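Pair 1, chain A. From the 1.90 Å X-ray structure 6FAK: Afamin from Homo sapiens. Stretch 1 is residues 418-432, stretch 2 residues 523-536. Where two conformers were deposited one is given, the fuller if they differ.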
# COMPACT_ATOMS: atom_id res chain seq x y z
N ALA A 418 5.06 18.64 -5.29
CA ALA A 418 3.66 18.22 -5.60
C ALA A 418 2.63 19.07 -4.86
O ALA A 418 1.80 18.54 -4.13
CB ALA A 418 3.46 16.72 -5.29
N PRO A 419 2.73 20.40 -5.01
CA PRO A 419 1.87 21.30 -4.23
C PRO A 419 0.39 21.21 -4.62
O PRO A 419 -0.43 21.68 -3.82
CB PRO A 419 2.44 22.69 -4.53
CG PRO A 419 3.02 22.55 -5.90
CD PRO A 419 3.62 21.17 -5.90
N GLN A 420 0.07 20.58 -5.76
CA GLN A 420 -1.29 20.44 -6.20
C GLN A 420 -2.06 19.38 -5.40
O GLN A 420 -3.30 19.37 -5.41
CB GLN A 420 -1.34 20.06 -7.70
CG GLN A 420 -0.76 21.13 -8.66
CD GLN A 420 0.75 21.09 -8.79
OE1 GLN A 420 1.43 20.14 -8.32
NE2 GLN A 420 1.28 22.04 -9.52
N LEU A 421 -1.36 18.51 -4.68
CA LEU A 421 -2.04 17.55 -3.77
C LEU A 421 -2.70 18.23 -2.59
O LEU A 421 -2.29 19.28 -2.16
CB LEU A 421 -1.06 16.50 -3.25
CG LEU A 421 -0.45 15.65 -4.36
CD1 LEU A 421 0.60 14.73 -3.82
CD2 LEU A 421 -1.49 14.88 -5.15
N SER A 422 -3.80 17.67 -2.11
CA SER A 422 -4.41 18.15 -0.89
C SER A 422 -3.40 18.05 0.29
O SER A 422 -2.52 17.16 0.36
CB SER A 422 -5.67 17.38 -0.53
OG SER A 422 -5.35 16.06 -0.16
N THR A 423 -3.55 18.99 1.20
CA THR A 423 -2.82 18.95 2.42
C THR A 423 -2.96 17.63 3.16
O THR A 423 -1.95 17.12 3.68
CB THR A 423 -3.21 20.16 3.31
OG1 THR A 423 -2.74 21.33 2.63
CG2 THR A 423 -2.57 20.06 4.66
N GLU A 424 -4.17 17.07 3.21
CA GLU A 424 -4.36 15.79 3.92
C GLU A 424 -3.52 14.69 3.28
O GLU A 424 -2.91 13.89 3.99
CB GLU A 424 -5.84 15.31 3.94
CG GLU A 424 -6.73 16.04 4.93
CD GLU A 424 -6.14 16.06 6.33
OE1 GLU A 424 -5.72 17.15 6.77
OE2 GLU A 424 -6.00 14.99 6.94
N GLU A 425 -3.46 14.68 1.96
CA GLU A 425 -2.66 13.68 1.25
C GLU A 425 -1.16 13.85 1.51
O GLU A 425 -0.46 12.86 1.73
CB GLU A 425 -2.95 13.69 -0.28
CG GLU A 425 -2.07 12.68 -1.01
CD GLU A 425 -2.58 12.26 -2.38
OE1 GLU A 425 -3.47 12.92 -2.98
OE2 GLU A 425 -2.04 11.23 -2.83
N LEU A 426 -0.67 15.09 1.47
CA LEU A 426 0.73 15.38 1.63
C LEU A 426 1.17 14.97 3.04
O LEU A 426 2.22 14.43 3.20
CB LEU A 426 1.05 16.89 1.35
CG LEU A 426 1.03 17.24 -0.15
CD1 LEU A 426 0.78 18.73 -0.44
CD2 LEU A 426 2.31 16.73 -0.82
N VAL A 427 0.33 15.27 4.01
CA VAL A 427 0.54 14.85 5.38
C VAL A 427 0.64 13.33 5.51
O VAL A 427 1.59 12.85 6.09
CB VAL A 427 -0.54 15.45 6.32
CG1 VAL A 427 -0.49 14.77 7.71
CG2 VAL A 427 -0.29 16.94 6.49
N SER A 428 -0.30 12.58 4.93
CA SER A 428 -0.24 11.11 4.87
C SER A 428 1.04 10.58 4.24
O SER A 428 1.64 9.67 4.76
CB SER A 428 -1.45 10.50 4.16
OG SER A 428 -2.49 10.76 5.04
N LEU A 429 1.42 11.14 3.11
CA LEU A 429 2.64 10.73 2.40
C LEU A 429 3.92 10.97 3.21
O LEU A 429 4.85 10.16 3.20
CB LEU A 429 2.72 11.45 1.04
CG LEU A 429 1.68 11.04 0.03
CD1 LEU A 429 1.73 11.94 -1.22
CD2 LEU A 429 1.89 9.61 -0.41
N GLY A 430 3.98 12.12 3.88
CA GLY A 430 5.06 12.41 4.77
C GLY A 430 5.17 11.42 5.93
O GLY A 430 6.29 10.96 6.25
N GLU A 431 4.05 11.10 6.58
CA GLU A 431 4.05 10.12 7.67
C GLU A 431 4.48 8.76 7.16
O GLU A 431 5.34 8.13 7.75
CB GLU A 431 2.70 10.00 8.41
CG GLU A 431 2.66 10.72 9.76
CD GLU A 431 3.55 10.09 10.85
OE1 GLU A 431 4.19 10.84 11.60
OE2 GLU A 431 3.62 8.86 10.98
N LYS A 432 3.90 8.33 6.05
CA LYS A 432 4.31 7.09 5.43
C LYS A 432 5.79 7.08 5.05
O LYS A 432 6.48 6.08 5.28
CB LYS A 432 3.46 6.78 4.20
CG LYS A 432 2.06 6.38 4.58
CD LYS A 432 1.09 6.29 3.41
CE LYS A 432 -0.37 6.22 3.91
NZ LYS A 432 -1.40 6.43 2.85
N GLN A 523 -0.24 15.78 16.38
CA GLN A 523 0.81 15.63 15.40
C GLN A 523 0.27 16.04 14.00
O GLN A 523 0.95 16.76 13.28
CB GLN A 523 1.34 14.19 15.37
CG GLN A 523 2.57 13.99 14.48
CD GLN A 523 3.73 14.89 14.90
OE1 GLN A 523 4.29 14.70 15.98
NE2 GLN A 523 4.05 15.91 14.07
N ARG A 524 -0.93 15.57 13.65
CA ARG A 524 -1.51 15.81 12.34
C ARG A 524 -1.79 17.31 12.10
O ARG A 524 -1.55 17.81 11.01
CB ARG A 524 -2.76 14.94 12.09
CG ARG A 524 -3.16 14.88 10.61
CD ARG A 524 -4.01 13.67 10.22
NE ARG A 524 -3.19 12.60 9.64
CZ ARG A 524 -3.03 12.31 8.34
NH1 ARG A 524 -3.65 13.03 7.37
NH2 ARG A 524 -2.24 11.31 7.99
N LYS A 525 -2.23 18.01 13.13
CA LYS A 525 -2.44 19.46 13.09
C LYS A 525 -1.18 20.26 12.82
O LYS A 525 -1.19 21.23 12.04
CB LYS A 525 -3.06 19.94 14.41
CG LYS A 525 -2.72 21.37 14.88
CD LYS A 525 -3.40 22.48 14.05
CE LYS A 525 -2.61 23.81 14.04
NZ LYS A 525 -3.30 24.90 13.28
N THR A 526 -0.11 19.92 13.52
CA THR A 526 1.21 20.50 13.25
C THR A 526 1.66 20.24 11.79
O THR A 526 2.18 21.15 11.13
CB THR A 526 2.23 19.92 14.23
OG1 THR A 526 1.83 20.31 15.55
CG2 THR A 526 3.68 20.41 13.94
N ASP A 527 1.44 19.01 11.34
CA ASP A 527 1.83 18.58 10.00
C ASP A 527 1.06 19.37 8.94
O ASP A 527 1.64 19.81 7.94
CB ASP A 527 1.66 17.07 9.84
CG ASP A 527 2.66 16.26 10.65
OD1 ASP A 527 3.58 16.80 11.32
OD2 ASP A 527 2.56 15.03 10.63
N ARG A 528 -0.23 19.57 9.17
CA ARG A 528 -1.05 20.35 8.24
C ARG A 528 -0.65 21.78 8.18
O ARG A 528 -0.64 22.36 7.10
CB ARG A 528 -2.53 20.32 8.56
CG ARG A 528 -3.18 18.97 8.47
CD ARG A 528 -4.64 19.21 8.86
NE ARG A 528 -5.37 17.96 8.97
CZ ARG A 528 -5.77 17.35 10.09
NH1 ARG A 528 -5.53 17.89 11.28
NH2 ARG A 528 -6.43 16.20 10.00
N PHE A 529 -0.32 22.34 9.33
CA PHE A 529 0.21 23.72 9.39
C PHE A 529 1.43 23.91 8.49
O PHE A 529 1.50 24.87 7.68
CB PHE A 529 0.49 24.13 10.87
CG PHE A 529 1.16 25.45 11.01
CD1 PHE A 529 2.55 25.56 10.98
CD2 PHE A 529 0.41 26.59 11.19
CE1 PHE A 529 3.19 26.79 11.07
CE2 PHE A 529 1.04 27.85 11.27
CZ PHE A 529 2.45 27.94 11.21
N LEU A 530 2.39 23.00 8.63
CA LEU A 530 3.63 23.09 7.85
C LEU A 530 3.38 23.00 6.34
O LEU A 530 3.94 23.80 5.58
CB LEU A 530 4.63 22.06 8.27
CG LEU A 530 5.95 22.09 7.49
CD1 LEU A 530 6.70 23.41 7.47
CD2 LEU A 530 6.85 21.04 8.10
N VAL A 531 2.51 22.06 5.94
CA VAL A 531 2.18 21.89 4.56
C VAL A 531 1.50 23.14 4.02
O VAL A 531 1.91 23.65 2.96
CB VAL A 531 1.39 20.59 4.31
CG1 VAL A 531 0.80 20.53 2.90
CG2 VAL A 531 2.29 19.40 4.54
N ASN A 532 0.48 23.62 4.70
CA ASN A 532 -0.20 24.88 4.29
C ASN A 532 0.76 26.08 4.21
O ASN A 532 0.71 26.88 3.28
CB ASN A 532 -1.42 25.17 5.17
CG ASN A 532 -2.53 24.16 4.98
OD1 ASN A 532 -2.76 23.70 3.86
ND2 ASN A 532 -3.23 23.82 6.05
N LEU A 533 1.68 26.16 5.16
CA LEU A 533 2.71 27.20 5.15
C LEU A 533 3.60 27.16 3.90
O LEU A 533 3.90 28.24 3.29
CB LEU A 533 3.58 27.11 6.40
CG LEU A 533 4.53 28.27 6.61
CD1 LEU A 533 3.79 29.58 6.86
CD2 LEU A 533 5.46 27.90 7.76
N VAL A 534 3.99 25.93 3.52
CA VAL A 534 4.85 25.71 2.37
C VAL A 534 4.08 26.08 1.09
O VAL A 534 4.67 26.67 0.20
CB VAL A 534 5.43 24.28 2.26
CG1 VAL A 534 6.24 24.13 1.02
CG2 VAL A 534 6.39 23.99 3.42
N LYS A 535 2.79 25.74 1.01
CA LYS A 535 1.96 26.15 -0.15
C LYS A 535 1.90 27.66 -0.19
O LYS A 535 2.14 28.29 -1.25
CB LYS A 535 0.54 25.59 -0.05
CG LYS A 535 0.46 24.10 -0.34
CD LYS A 535 -0.92 23.55 -0.18
CE LYS A 535 -0.94 22.10 -0.57
NZ LYS A 535 -2.29 21.54 -0.47
N LEU A 536 1.60 28.25 0.95
CA LEU A 536 1.45 29.71 1.02
C LEU A 536 2.75 30.46 0.59
O LEU A 536 2.71 31.39 -0.21
CB LEU A 536 0.99 30.14 2.38
CG LEU A 536 0.96 31.69 2.54
CD1 LEU A 536 -0.04 32.36 1.63
CD2 LEU A 536 0.71 32.02 4.00

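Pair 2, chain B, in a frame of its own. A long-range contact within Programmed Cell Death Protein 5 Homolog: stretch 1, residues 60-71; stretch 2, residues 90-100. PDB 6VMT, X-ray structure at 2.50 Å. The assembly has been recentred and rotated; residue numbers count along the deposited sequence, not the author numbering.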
# COMPACT_ATOMS: atom_id res chain seq x y z
N ALA B 60 10.16 -4.16 -3.09
CA ALA B 60 9.09 -3.35 -2.48
C ALA B 60 8.10 -2.89 -3.55
O ALA B 60 6.89 -3.10 -3.36
CB ALA B 60 9.68 -2.18 -1.74
N GLY B 61 8.58 -2.32 -4.65
CA GLY B 61 7.73 -1.74 -5.71
C GLY B 61 6.75 -2.76 -6.27
O GLY B 61 5.63 -2.39 -6.68
N ARG B 62 7.17 -4.02 -6.32
CA ARG B 62 6.40 -5.12 -6.95
C ARG B 62 5.22 -5.44 -6.05
O ARG B 62 4.08 -5.30 -6.50
CB ARG B 62 7.29 -6.36 -7.06
CG ARG B 62 6.68 -7.45 -7.92
CD ARG B 62 7.69 -7.85 -8.96
NE ARG B 62 8.47 -9.00 -8.56
CZ ARG B 62 9.63 -9.33 -9.11
NH1 ARG B 62 10.27 -10.41 -8.70
NH2 ARG B 62 10.15 -8.56 -10.06
N SER B 63 5.54 -5.83 -4.82
CA SER B 63 4.60 -6.15 -3.72
C SER B 63 3.63 -4.99 -3.52
O SER B 63 2.46 -5.25 -3.24
CB SER B 63 5.36 -6.45 -2.47
OG SER B 63 4.65 -5.97 -1.35
N GLN B 64 4.11 -3.77 -3.68
CA GLN B 64 3.27 -2.56 -3.54
C GLN B 64 2.31 -2.45 -4.73
O GLN B 64 1.18 -2.04 -4.50
CB GLN B 64 4.15 -1.31 -3.42
CG GLN B 64 3.42 -0.02 -3.77
CD GLN B 64 4.26 1.19 -3.45
OE1 GLN B 64 4.95 1.25 -2.44
NE2 GLN B 64 4.19 2.18 -4.33
N ALA B 65 2.73 -2.79 -5.94
CA ALA B 65 1.85 -2.70 -7.13
C ALA B 65 0.65 -3.66 -6.98
O ALA B 65 -0.44 -3.35 -7.48
CB ALA B 65 2.61 -2.98 -8.41
N VAL B 66 0.83 -4.78 -6.29
CA VAL B 66 -0.23 -5.80 -6.07
C VAL B 66 -1.23 -5.25 -5.05
O VAL B 66 -2.42 -5.22 -5.36
CB VAL B 66 0.38 -7.14 -5.63
CG1 VAL B 66 -0.62 -8.03 -4.93
CG2 VAL B 66 1.01 -7.87 -6.80
N GLU B 67 -0.74 -4.86 -3.87
CA GLU B 67 -1.52 -4.25 -2.78
C GLU B 67 -2.39 -3.14 -3.38
O GLU B 67 -3.58 -3.17 -3.18
CB GLU B 67 -0.56 -3.74 -1.70
CG GLU B 67 0.17 -4.83 -0.90
CD GLU B 67 1.12 -4.29 0.18
OE1 GLU B 67 1.27 -3.04 0.29
OE2 GLU B 67 1.72 -5.10 0.93
N MET B 68 -1.84 -2.24 -4.18
CA MET B 68 -2.66 -1.20 -4.86
C MET B 68 -3.79 -1.88 -5.60
O MET B 68 -4.89 -1.39 -5.59
CB MET B 68 -1.88 -0.38 -5.89
CG MET B 68 -1.21 0.91 -5.34
SD MET B 68 -0.02 1.71 -6.51
CE MET B 68 -1.15 2.29 -7.78
N HIS B 69 -3.46 -2.89 -6.38
CA HIS B 69 -4.43 -3.53 -7.30
C HIS B 69 -5.49 -4.24 -6.47
O HIS B 69 -6.67 -4.06 -6.78
CB HIS B 69 -3.75 -4.52 -8.24
CG HIS B 69 -4.72 -5.22 -9.13
ND1 HIS B 69 -5.30 -4.59 -10.23
CD2 HIS B 69 -5.24 -6.45 -9.06
CE1 HIS B 69 -6.12 -5.43 -10.81
NE2 HIS B 69 -6.10 -6.58 -10.11
N ILE B 70 -5.08 -5.05 -5.50
CA ILE B 70 -6.04 -5.84 -4.67
C ILE B 70 -7.03 -4.87 -4.04
O ILE B 70 -8.21 -5.13 -4.08
CB ILE B 70 -5.30 -6.62 -3.59
CG1 ILE B 70 -4.53 -7.80 -4.17
CG2 ILE B 70 -6.27 -7.05 -2.50
CD1 ILE B 70 -3.51 -8.37 -3.24
N ILE B 71 -6.54 -3.77 -3.50
CA ILE B 71 -7.42 -2.80 -2.80
C ILE B 71 -8.39 -2.20 -3.81
O ILE B 71 -9.60 -2.26 -3.54
CB ILE B 71 -6.58 -1.73 -2.14
CG1 ILE B 71 -5.76 -2.34 -1.01
CG2 ILE B 71 -7.46 -0.60 -1.66
CD1 ILE B 71 -4.84 -1.35 -0.36
N GLU B 90 0.26 -15.50 -8.07
CA GLU B 90 -0.13 -15.25 -9.49
C GLU B 90 0.11 -13.77 -9.82
O GLU B 90 0.87 -13.51 -10.75
CB GLU B 90 -1.58 -15.67 -9.71
CG GLU B 90 -2.00 -15.88 -11.15
CD GLU B 90 -3.37 -16.55 -11.30
OE1 GLU B 90 -4.33 -16.10 -10.64
OE2 GLU B 90 -3.49 -17.56 -12.06
N LEU B 91 -0.46 -12.84 -9.04
CA LEU B 91 -0.34 -11.37 -9.28
C LEU B 91 1.13 -10.94 -9.21
O LEU B 91 1.59 -10.25 -10.13
CB LEU B 91 -1.17 -10.59 -8.26
CG LEU B 91 -2.70 -10.70 -8.33
CD1 LEU B 91 -3.33 -9.80 -7.30
CD2 LEU B 91 -3.24 -10.32 -9.69
N LEU B 92 1.88 -11.36 -8.19
CA LEU B 92 3.34 -11.01 -8.09
C LEU B 92 4.11 -11.43 -9.35
O LEU B 92 4.94 -10.67 -9.83
CB LEU B 92 3.91 -11.72 -6.87
CG LEU B 92 3.63 -11.02 -5.54
CD1 LEU B 92 4.09 -11.88 -4.39
CD2 LEU B 92 4.33 -9.70 -5.47
N GLY B 93 3.86 -12.60 -9.90
CA GLY B 93 4.42 -12.95 -11.21
C GLY B 93 3.98 -11.99 -12.29
O GLY B 93 4.82 -11.57 -13.05
N GLN B 94 2.70 -11.66 -12.38
CA GLN B 94 2.17 -10.84 -13.50
C GLN B 94 2.81 -9.46 -13.49
O GLN B 94 2.96 -8.88 -14.57
CB GLN B 94 0.66 -10.67 -13.39
CG GLN B 94 -0.14 -11.93 -13.71
CD GLN B 94 -1.57 -11.63 -14.07
OE1 GLN B 94 -1.86 -11.14 -15.16
NE2 GLN B 94 -2.50 -11.93 -13.17
N MET B 95 3.11 -8.90 -12.31
CA MET B 95 3.65 -7.52 -12.24
C MET B 95 5.12 -7.67 -12.61
O MET B 95 5.53 -7.04 -13.62
CB MET B 95 3.45 -6.82 -10.88
CG MET B 95 1.98 -6.76 -10.37
SD MET B 95 0.71 -5.78 -11.29
CE MET B 95 -0.77 -6.03 -10.30
N ALA B 96 5.87 -8.54 -11.92
CA ALA B 96 7.27 -8.85 -12.28
C ALA B 96 7.39 -8.91 -13.81
O ALA B 96 8.22 -8.25 -14.42
CB ALA B 96 7.71 -10.16 -11.70
N ASN B 97 6.52 -9.71 -14.39
CA ASN B 97 6.55 -9.99 -15.84
C ASN B 97 6.38 -8.71 -16.63
O ASN B 97 7.10 -8.53 -17.61
CB ASN B 97 5.48 -10.99 -16.22
CG ASN B 97 5.89 -11.64 -17.50
OD1 ASN B 97 7.06 -12.02 -17.63
ND2 ASN B 97 4.98 -11.65 -18.45
N GLN B 98 5.46 -7.85 -16.21
CA GLN B 98 5.11 -6.59 -16.92
C GLN B 98 6.17 -5.53 -16.63
O GLN B 98 6.30 -4.64 -17.47
CB GLN B 98 3.73 -6.12 -16.50
CG GLN B 98 2.91 -5.62 -17.67
CD GLN B 98 2.73 -6.66 -18.75
OE1 GLN B 98 2.51 -7.84 -18.47
NE2 GLN B 98 2.81 -6.22 -19.99
N GLU B 99 6.87 -5.62 -15.49
CA GLU B 99 8.05 -4.77 -15.15
C GLU B 99 9.11 -5.02 -16.21
O GLU B 99 9.59 -4.03 -16.80
CB GLU B 99 8.61 -5.06 -13.74
CG GLU B 99 7.92 -4.29 -12.62
CD GLU B 99 8.06 -4.78 -11.17
OE1 GLU B 99 9.04 -5.54 -10.90
OE2 GLU B 99 7.20 -4.40 -10.31
N ALA B 100 9.46 -6.29 -16.45
CA ALA B 100 10.41 -6.74 -17.49
C ALA B 100 9.91 -6.34 -18.89
O ALA B 100 10.72 -5.88 -19.67
CB ALA B 100 10.61 -8.21 -17.39

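In both pairs two helices cross steeply at close range; in pair 1 a loop precedes the first helix. The axes approach to 9.3 Å at 116° in pair 1 and to 9.2 Å at 120° in pair 2, and the central backbone atoms superpose with an RMSD of 0.3 Å. The register agrees as well: A:Thr423 faces A:Val531 as B:Arg62 faces B:Met95, with CA–CA distances of 6.2 and 6.4 Å, and A:Val427 faces A:Asp527 as B:Val66 faces B:Leu91, at 6.1 and 6.4 Å.

The one position that keeps both its residue and its role is A:Val427 = B:Val66. Each valine points toward the opposing helix in the t rotamer. A:Val427 fits among A:Arg524, A:Asp527, A:Arg528 and A:Val531, its CG2 lying 4.1 Å from A:Val531 CG2. At the positions of A:Asp527, A:Arg528 and A:Val531, B:Val66 meets apolar side chains, with its CG2 3.8 Å from B:Leu91 CB, 4.0 Å from B:Leu92 CD2 and 3.9 Å from B:Met95 CG.

Two of these matched positions differ in chemistry, A:Asp527 = B:Leu91 and A:Arg528 = B:Leu92. At the second, the arginine reaches A:Glu424 in a salt bridge that includes a very short hydrogen bond, A:Arg528 NE to A:Glu424 OE1 at 2.4 Å. The leucine, with B:Ser63 at the position of the glutamate, packs its CD2 4.0 Å from B:Ser63 CA. Within pair 1, A:Arg524, which has no matched position in pair 2, also forms a salt bridge through NH1, 3.1 Å from A:Glu424 OE2, and donates from NH2 to A:Ser428 OG at 3.0 Å, while A:Val427 CG1 covers one face of its guanidinium.

The other end of the crossing shows a reversal of size and charge. A:Thr423 is a compact knob among A:Arg528, A:Val531, A:Asn532 and A:Lys535. Its OG1 donates to A:Asn532 OD1 at 2.7 Å and accepts from A:Lys535 NZ at 3.1 Å; the same NZ donates to A:Leu421 O at 2.8 Å, so the extended lysine ties the helix start to the loop before it. In pair 2 the long, positively charged side chain belongs to the first helix. B:Arg62 lies across the small B:Ala96, whose CB sits over one guanidinium face, 3.3 Å from B:Arg62 CZ, and its NH2 forms a salt bridge and a weak hydrogen bond with B:Glu99 OE1 at 3.3 Å. B:Glu99 matches A:Lys535.

At A:Leu426 = B:Ala65, the leucine brings CD1 to 3.8 Å from A:Val531 CG1, whereas the alanine faces the longer B:Met95, its CB 4.3 Å from B:Met95 CG. Small and large residues thus trade places across one shared backbone frame.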